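Local coordinates for mannan endo-1,6-alpha-mannosidase (Chaetomium thermophilum, PDB 6RY0), which probably cleaves alpha-1,6-mannosidic linkages as a calcium-binding glycosyl hydrolase family 76 enzyme linked to the transfer of GPI-anchored glycoproteins into the fungal cell wall, at residues A[211-215]-A[216-220]; A[298-302]-A[303-307]; A[321-324]-A[325-328]. One frame throughout, in Å; residues are numbered along the deposited sequence. Where two conformers were deposited one is given.

Contact 1. Residues A[211-215]-A[216-220]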
# COMPACT_ATOMS: atom_id res chain seq x y z
N ARG A 211 -6.54 9.30 -13.19
CA ARG A 211 -5.42 9.52 -14.09
C ARG A 211 -5.39 8.47 -15.21
O ARG A 211 -5.09 8.77 -16.36
CB ARG A 211 -4.09 9.55 -13.33
CG ARG A 211 -2.94 9.95 -14.23
CD ARG A 211 -1.61 9.96 -13.53
NE ARG A 211 -0.52 10.40 -14.38
CZ ARG A 211 0.31 9.60 -15.04
NH1 ARG A 211 0.17 8.29 -15.02
NH2 ARG A 211 1.33 10.13 -15.72
N TYR A 212 -5.64 7.22 -14.85
CA TYR A 212 -5.50 6.16 -15.84
C TYR A 212 -6.60 6.27 -16.91
O TYR A 212 -6.34 6.17 -18.10
CB TYR A 212 -5.56 4.79 -15.17
CG TYR A 212 -5.23 3.64 -16.11
CD1 TYR A 212 -6.17 3.13 -16.99
CD2 TYR A 212 -3.96 3.08 -16.12
CE1 TYR A 212 -5.85 2.13 -17.88
CE2 TYR A 212 -3.64 2.05 -17.01
CZ TYR A 212 -4.59 1.58 -17.89
OH TYR A 212 -4.28 0.57 -18.77
N THR A 213 -7.83 6.41 -16.46
CA THR A 213 -9.01 6.36 -17.34
C THR A 213 -9.41 7.68 -17.94
O THR A 213 -10.21 7.70 -18.87
CB THR A 213 -10.23 5.80 -16.60
OG1 THR A 213 -10.69 6.76 -15.64
CG2 THR A 213 -10.01 4.44 -15.96
N LYS A 214 -8.96 8.79 -17.34
CA LYS A 214 -9.35 10.14 -17.69
C LYS A 214 -10.84 10.37 -17.42
O LYS A 214 -11.48 11.20 -18.04
CB LYS A 214 -8.96 10.49 -19.13
CG LYS A 214 -7.42 10.33 -19.33
CD LYS A 214 -7.01 10.41 -20.78
CE LYS A 214 -5.54 10.20 -20.98
NZ LYS A 214 -4.70 11.20 -20.30
N ASN A 215 -11.41 9.62 -16.49
CA ASN A 215 -12.79 9.82 -16.10
C ASN A 215 -12.88 10.67 -14.84
O ASN A 215 -12.35 10.32 -13.79
CB ASN A 215 -13.46 8.46 -15.89
CG ASN A 215 -14.92 8.57 -15.58
OD1 ASN A 215 -15.28 8.93 -14.46
ND2 ASN A 215 -15.75 8.20 -16.50
N ASN A 216 -13.56 11.80 -14.94
CA ASN A 216 -13.57 12.77 -13.86
C ASN A 216 -14.39 12.37 -12.65
O ASN A 216 -14.19 12.94 -11.59
CB ASN A 216 -14.08 14.11 -14.34
CG ASN A 216 -13.10 14.82 -15.23
OD1 ASN A 216 -11.91 14.56 -15.22
ND2 ASN A 216 -13.61 15.76 -16.00
N THR A 217 -15.30 11.40 -12.77
CA THR A 217 -16.09 11.01 -11.62
C THR A 217 -15.20 10.39 -10.54
O THR A 217 -15.43 10.60 -9.36
CB THR A 217 -17.25 10.12 -12.03
OG1 THR A 217 -18.10 10.90 -12.86
CG2 THR A 217 -18.01 9.60 -10.82
N TYR A 218 -14.17 9.66 -10.96
CA TYR A 218 -13.20 9.16 -10.00
C TYR A 218 -12.57 10.32 -9.21
O TYR A 218 -12.38 10.26 -7.99
CB TYR A 218 -12.09 8.36 -10.67
CG TYR A 218 -12.51 7.10 -11.35
CD1 TYR A 218 -13.05 6.03 -10.63
CD2 TYR A 218 -12.29 6.91 -12.70
CE1 TYR A 218 -13.36 4.84 -11.27
CE2 TYR A 218 -12.63 5.72 -13.34
CZ TYR A 218 -13.15 4.69 -12.62
OH TYR A 218 -13.47 3.55 -13.32
N ALA A 219 -12.16 11.35 -9.93
CA ALA A 219 -11.49 12.51 -9.34
C ALA A 219 -12.40 13.27 -8.41
O ALA A 219 -11.95 13.76 -7.38
CB ALA A 219 -10.98 13.42 -10.43
N GLU A 220 -13.67 13.42 -8.78
CA GLU A 220 -14.59 14.16 -7.92
C GLU A 220 -14.78 13.44 -6.59
O GLU A 220 -14.80 14.07 -5.53
CB GLU A 220 -15.92 14.36 -8.64
CG GLU A 220 -15.89 15.16 -9.89
CD GLU A 220 -17.14 14.98 -10.75
OE1 GLU A 220 -18.13 14.34 -10.30
OE2 GLU A 220 -17.14 15.48 -11.89
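With chi1 at 71°, Thr213 holds OG1 between its own backbone N and carbonyl carbon, and with chi1 at -65° Tyr218 sets its ring beside its own backbone N; these torsions point hydroxyl and ring at each other from the two sides of the turn. Thr213 OG1 comes to the ring at its edge, near the ring plane, 3.2 Å from Tyr218 CE2. The two side chains cross at about a right angle. Thr213 CB and CG2 also approach this corner of the ring. The same hydroxyl oxygen accepts from Asn215 N at 3.1 Å, which makes an ST turn. It is also hydrogen-bonded to Leu209 O, one turn back in the helix.

This is a short turn between two consecutive helices of a largely helical protein, consistent with the alpha/alpha-barrel of glycosyl hydrolase family 76. Helix 196-213 ends here, and Lys214 leaves the helical conformation with positive phi (64°). Asn215 is the N-cap of helix 216-231. Its OD1 reaches forward to Thr217 N and accepts from it at 3.0 Å. The bond is bent, and the donor lies above the carbonyl plane. Asn215 and Thr217 run side by side and point the same way, with Asn215 OD1 3.3 Å from Thr217 CB. Asn215 O receives a weak bond from Tyr218 N at 3.4 Å. Asn215 CB rests 3.7 Å from Tyr218 CD2.

The corner lies at the protein surface, but Tyr218 reaches helix 155-167, where its OH is hydrogen-bonded to Gln160 NE2 and its ring meets Trp163 edge-to-face. In one of its two conformers Asn216 OD1 bonds to Tyr277 OH on helix 261-278.

Contact 2. Residues A[298-302]-A[303-307]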
# COMPACT_ATOMS: atom_id res chain seq x y z
N PHE A 298 8.73 11.45 9.91
CA PHE A 298 9.08 10.03 9.75
C PHE A 298 10.51 9.78 9.38
O PHE A 298 10.95 8.65 9.46
CB PHE A 298 8.17 9.35 8.72
CG PHE A 298 6.75 9.28 9.19
CD1 PHE A 298 6.39 8.41 10.21
CD2 PHE A 298 5.79 10.12 8.66
CE1 PHE A 298 5.09 8.37 10.67
CE2 PHE A 298 4.50 10.09 9.12
CZ PHE A 298 4.16 9.22 10.14
N PHE A 299 11.27 10.79 8.97
CA PHE A 299 12.65 10.58 8.59
C PHE A 299 13.53 11.15 9.68
O PHE A 299 13.45 12.32 10.03
CB PHE A 299 12.94 11.18 7.21
CG PHE A 299 12.35 10.34 6.12
CD1 PHE A 299 11.02 10.46 5.75
CD2 PHE A 299 13.10 9.37 5.48
CE1 PHE A 299 10.47 9.66 4.75
CE2 PHE A 299 12.56 8.57 4.50
CZ PHE A 299 11.25 8.70 4.13
N LYS A 300 14.36 10.29 10.26
CA LYS A 300 15.23 10.63 11.37
C LYS A 300 16.66 10.43 10.90
O LYS A 300 17.07 9.32 10.58
CB LYS A 300 14.91 9.73 12.54
CG LYS A 300 13.53 10.11 13.04
CD LYS A 300 13.13 9.60 14.37
CE LYS A 300 11.72 9.94 14.70
NZ LYS A 300 11.53 11.41 14.91
N ASP A 301 17.40 11.53 10.81
CA ASP A 301 18.72 11.48 10.21
C ASP A 301 18.70 10.72 8.89
O ASP A 301 19.59 9.90 8.63
CB ASP A 301 19.75 10.85 11.19
CG ASP A 301 19.71 11.49 12.64
OD1 ASP A 301 19.60 12.72 12.76
OD2 ASP A 301 19.83 10.78 13.67
N GLY A 302 17.68 10.97 8.07
CA GLY A 302 17.64 10.39 6.76
C GLY A 302 17.07 8.98 6.67
O GLY A 302 17.15 8.39 5.60
N VAL A 303 16.47 8.45 7.74
CA VAL A 303 16.01 7.07 7.74
C VAL A 303 14.56 7.03 8.17
O VAL A 303 14.17 7.62 9.19
CB VAL A 303 16.87 6.23 8.69
CG1 VAL A 303 16.43 4.76 8.60
CG2 VAL A 303 18.36 6.38 8.34
N VAL A 304 13.73 6.29 7.42
CA VAL A 304 12.33 6.17 7.80
C VAL A 304 12.21 5.45 9.15
O VAL A 304 12.93 4.49 9.44
CB VAL A 304 11.56 5.42 6.70
CG1 VAL A 304 12.06 4.01 6.57
CG2 VAL A 304 10.06 5.50 6.94
N PHE A 305 11.26 5.89 9.96
CA PHE A 305 11.13 5.46 11.34
C PHE A 305 9.64 5.39 11.68
O PHE A 305 8.92 6.40 11.51
CB PHE A 305 11.88 6.44 12.25
CG PHE A 305 12.01 5.98 13.66
CD1 PHE A 305 11.04 6.23 14.57
CD2 PHE A 305 13.13 5.27 14.06
CE1 PHE A 305 11.21 5.80 15.90
CE2 PHE A 305 13.31 4.88 15.36
CZ PHE A 305 12.35 5.12 16.25
N GLU A 306 9.19 4.26 12.19
CA GLU A 306 7.76 4.06 12.46
C GLU A 306 7.43 4.62 13.84
O GLU A 306 7.42 3.89 14.84
CB GLU A 306 7.38 2.59 12.31
CG GLU A 306 5.88 2.39 12.15
CD GLU A 306 5.34 3.16 10.96
OE1 GLU A 306 5.88 2.94 9.86
OE2 GLU A 306 4.43 3.99 11.14
N ILE A 307 7.17 5.93 13.89
CA ILE A 307 7.14 6.65 15.17
C ILE A 307 6.22 6.03 16.23
O ILE A 307 6.60 6.12 17.38
CB ILE A 307 7.13 8.20 15.07
CG1 ILE A 307 5.94 8.62 14.27
CG2 ILE A 307 8.43 8.76 14.46
CD1 ILE A 307 5.90 10.10 13.85
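Lys300 lays its aliphatic chain over one face of the Phe305 ring. Its CD sits 4.2 Å from the centroid of the Phe305 ring, a CH-pi contact offset toward the rim. Lys300 CE passes 3.5 Å from Ile307 CG2. Beyond it the chain bends, and chi4 of -69° swings NZ. Lys300 and Ile307 cross at about a right angle. Ile307 also turns CG1 and CD1 to the Phe298 ring, with CD1 3.7 Å from Phe298 CE1. Phe305 O lies in the plane of the Phe298 ring, at its edge.

These residues belong to a beta hairpin with a two-residue loop, a type I' turn from Lys300 to Val303. Asp301 and Gly302 form its corner, both with positive phi. Lys300 and Val303 are the antiparallel hydrogen-bonded pair. Lys300 N bonds to Val303 O at 2.9 Å. Val303 N returns one to Lys300 O at 3.0 Å. Phe299 and Val304 are the non-hydrogen-bonded pair. On their face, Val304 CA lies over the Phe299 ring, and Val304 CB is 4.0 Å from Phe299 CE2. Phe305 N adds a weak bond to Phe298 O.

Phe299 packs on helix 342-358, where Thr351 OG1 and Ser352 OG bond to Gly302 O and Val304 N. Asp301 makes a salt bridge with Lys374.

Contact 3. Residues A[321-324]-A[325-328]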
# COMPACT_ATOMS: atom_id res chain seq x y z
N LEU A 321 5.15 -3.51 10.56
CA LEU A 321 6.47 -3.83 10.00
C LEU A 321 6.55 -3.64 8.50
O LEU A 321 7.64 -3.56 7.93
CB LEU A 321 6.84 -5.25 10.42
CG LEU A 321 6.95 -5.49 11.93
CD1 LEU A 321 6.98 -6.97 12.22
CD2 LEU A 321 8.15 -4.79 12.53
N THR A 322 5.39 -3.57 7.84
CA THR A 322 5.33 -3.40 6.39
C THR A 322 5.28 -1.94 5.96
O THR A 322 5.48 -1.64 4.78
CB THR A 322 4.11 -4.09 5.78
OG1 THR A 322 2.91 -3.38 6.11
CG2 THR A 322 4.00 -5.53 6.22
N PHE A 323 4.99 -1.02 6.87
CA PHE A 323 4.60 0.33 6.41
C PHE A 323 5.73 1.05 5.71
O PHE A 323 5.53 1.72 4.70
CB PHE A 323 4.04 1.18 7.54
CG PHE A 323 2.77 0.69 8.19
CD1 PHE A 323 1.94 -0.29 7.62
CD2 PHE A 323 2.37 1.25 9.40
CE1 PHE A 323 0.78 -0.70 8.25
CE2 PHE A 323 1.20 0.85 10.01
CZ PHE A 323 0.41 -0.13 9.45
N LYS A 324 6.95 0.94 6.26
CA LYS A 324 8.05 1.72 5.71
C LYS A 324 8.38 1.28 4.27
O LYS A 324 8.88 2.08 3.48
CB LYS A 324 9.26 1.74 6.65
CG LYS A 324 9.82 0.36 6.98
CD LYS A 324 11.02 0.44 7.92
CE LYS A 324 10.74 1.17 9.21
NZ LYS A 324 11.80 0.94 10.24
N GLY A 325 8.10 0.03 3.90
CA GLY A 325 8.27 -0.36 2.51
C GLY A 325 7.34 0.38 1.57
O GLY A 325 7.70 0.79 0.47
N TYR A 326 6.06 0.50 1.98
CA TYR A 326 5.09 1.29 1.20
C TYR A 326 5.54 2.74 1.10
O TYR A 326 5.43 3.35 0.03
CB TYR A 326 3.69 1.27 1.82
CG TYR A 326 3.24 -0.09 2.26
CD1 TYR A 326 3.62 -1.24 1.59
CD2 TYR A 326 2.42 -0.23 3.35
CE1 TYR A 326 3.23 -2.50 2.03
CE2 TYR A 326 1.99 -1.48 3.79
CZ TYR A 326 2.41 -2.60 3.13
OH TYR A 326 2.06 -3.87 3.56
N VAL A 327 6.06 3.30 2.19
CA VAL A 327 6.55 4.68 2.17
C VAL A 327 7.57 4.85 1.05
O VAL A 327 7.49 5.77 0.24
CB VAL A 327 7.11 5.08 3.54
CG1 VAL A 327 7.76 6.44 3.45
CG2 VAL A 327 6.04 5.05 4.60
N HIS A 328 8.55 3.94 1.00
CA HIS A 328 9.56 4.04 -0.05
C HIS A 328 8.97 3.93 -1.44
O HIS A 328 9.26 4.74 -2.31
CB HIS A 328 10.63 2.93 0.15
CG HIS A 328 11.75 3.35 1.07
ND1 HIS A 328 12.96 3.75 0.57
CD2 HIS A 328 11.86 3.43 2.43
CE1 HIS A 328 13.75 4.06 1.60
NE2 HIS A 328 13.12 3.87 2.74
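Thr322 and Tyr326 make the hydroxyl contact. Tyr326 OH donates to Thr322 OG1 at 2.7 Å. Thr322 chi1 is 72°, which places OG1 between its own N and carbonyl carbon, where it meets the phenol. Tyr326 has two conformers, and the bond holds for one of them, so it is less certain.

Ring packing comes next. Thr322 O lies 3.4 Å above the plane of the Tyr326 ring, over its centre. Tyr326 CE2 lies at the edge of the Phe323 ring, 4.0 Å from Phe323 CD1.

The backbone bonds lie near the N-terminal end of helix 323-337. Val327 N reaches Phe323 O at 3.0 Å, and His328 N reaches Lys324 O at 3.1 Å; both are i to i+4 helical bonds. Gly325 N gives a weak bond to Thr322 O. The His328 ring has Lys324 O at its edge, in plane, 3.4 Å from His328 CD2.

The contact is buried near the centre of the chain, packed by helices 76-93 and 261-278, with the Thr322 side chain about 10 Å from that of the calcium-binding Asp73. Lys324 NZ forms a salt bridge with Glu310, bonds to Phe371 O and makes cation-pi contacts with Phe371 and Trp373, while His328 NE2 bonds to Ser352 OG. Thr322 OG1 is shared by Tyr326 OH and Asp319 O, and in that conformer this probably helps fix the phenol over the Thr322 carbonyl.

How the contacts relate
From the N terminus, contact 1 comes first, at the corner between helix 196-213 and helix 216-231. Contact 2 follows, closing the hairpin after helix 281-298. Contact 3 then lies near the N-terminal end of helix 323-337. The three are in series along the chain; none nests or crosses. Contact 1 stands apart, its centre about 34 Å from that of contact 2 and 27 Å from that of contact 3. Contacts 2 and 3 touch: Val304 CG1 packs 3.6 Å from Lys324 CB, and Glu306 OE1, bonded to Ser261 OG, lies 3.4 Å from Phe323 CB. The hairpin is thus tied to helix 323-337, while contact 1 joins two consecutive helices at the surface.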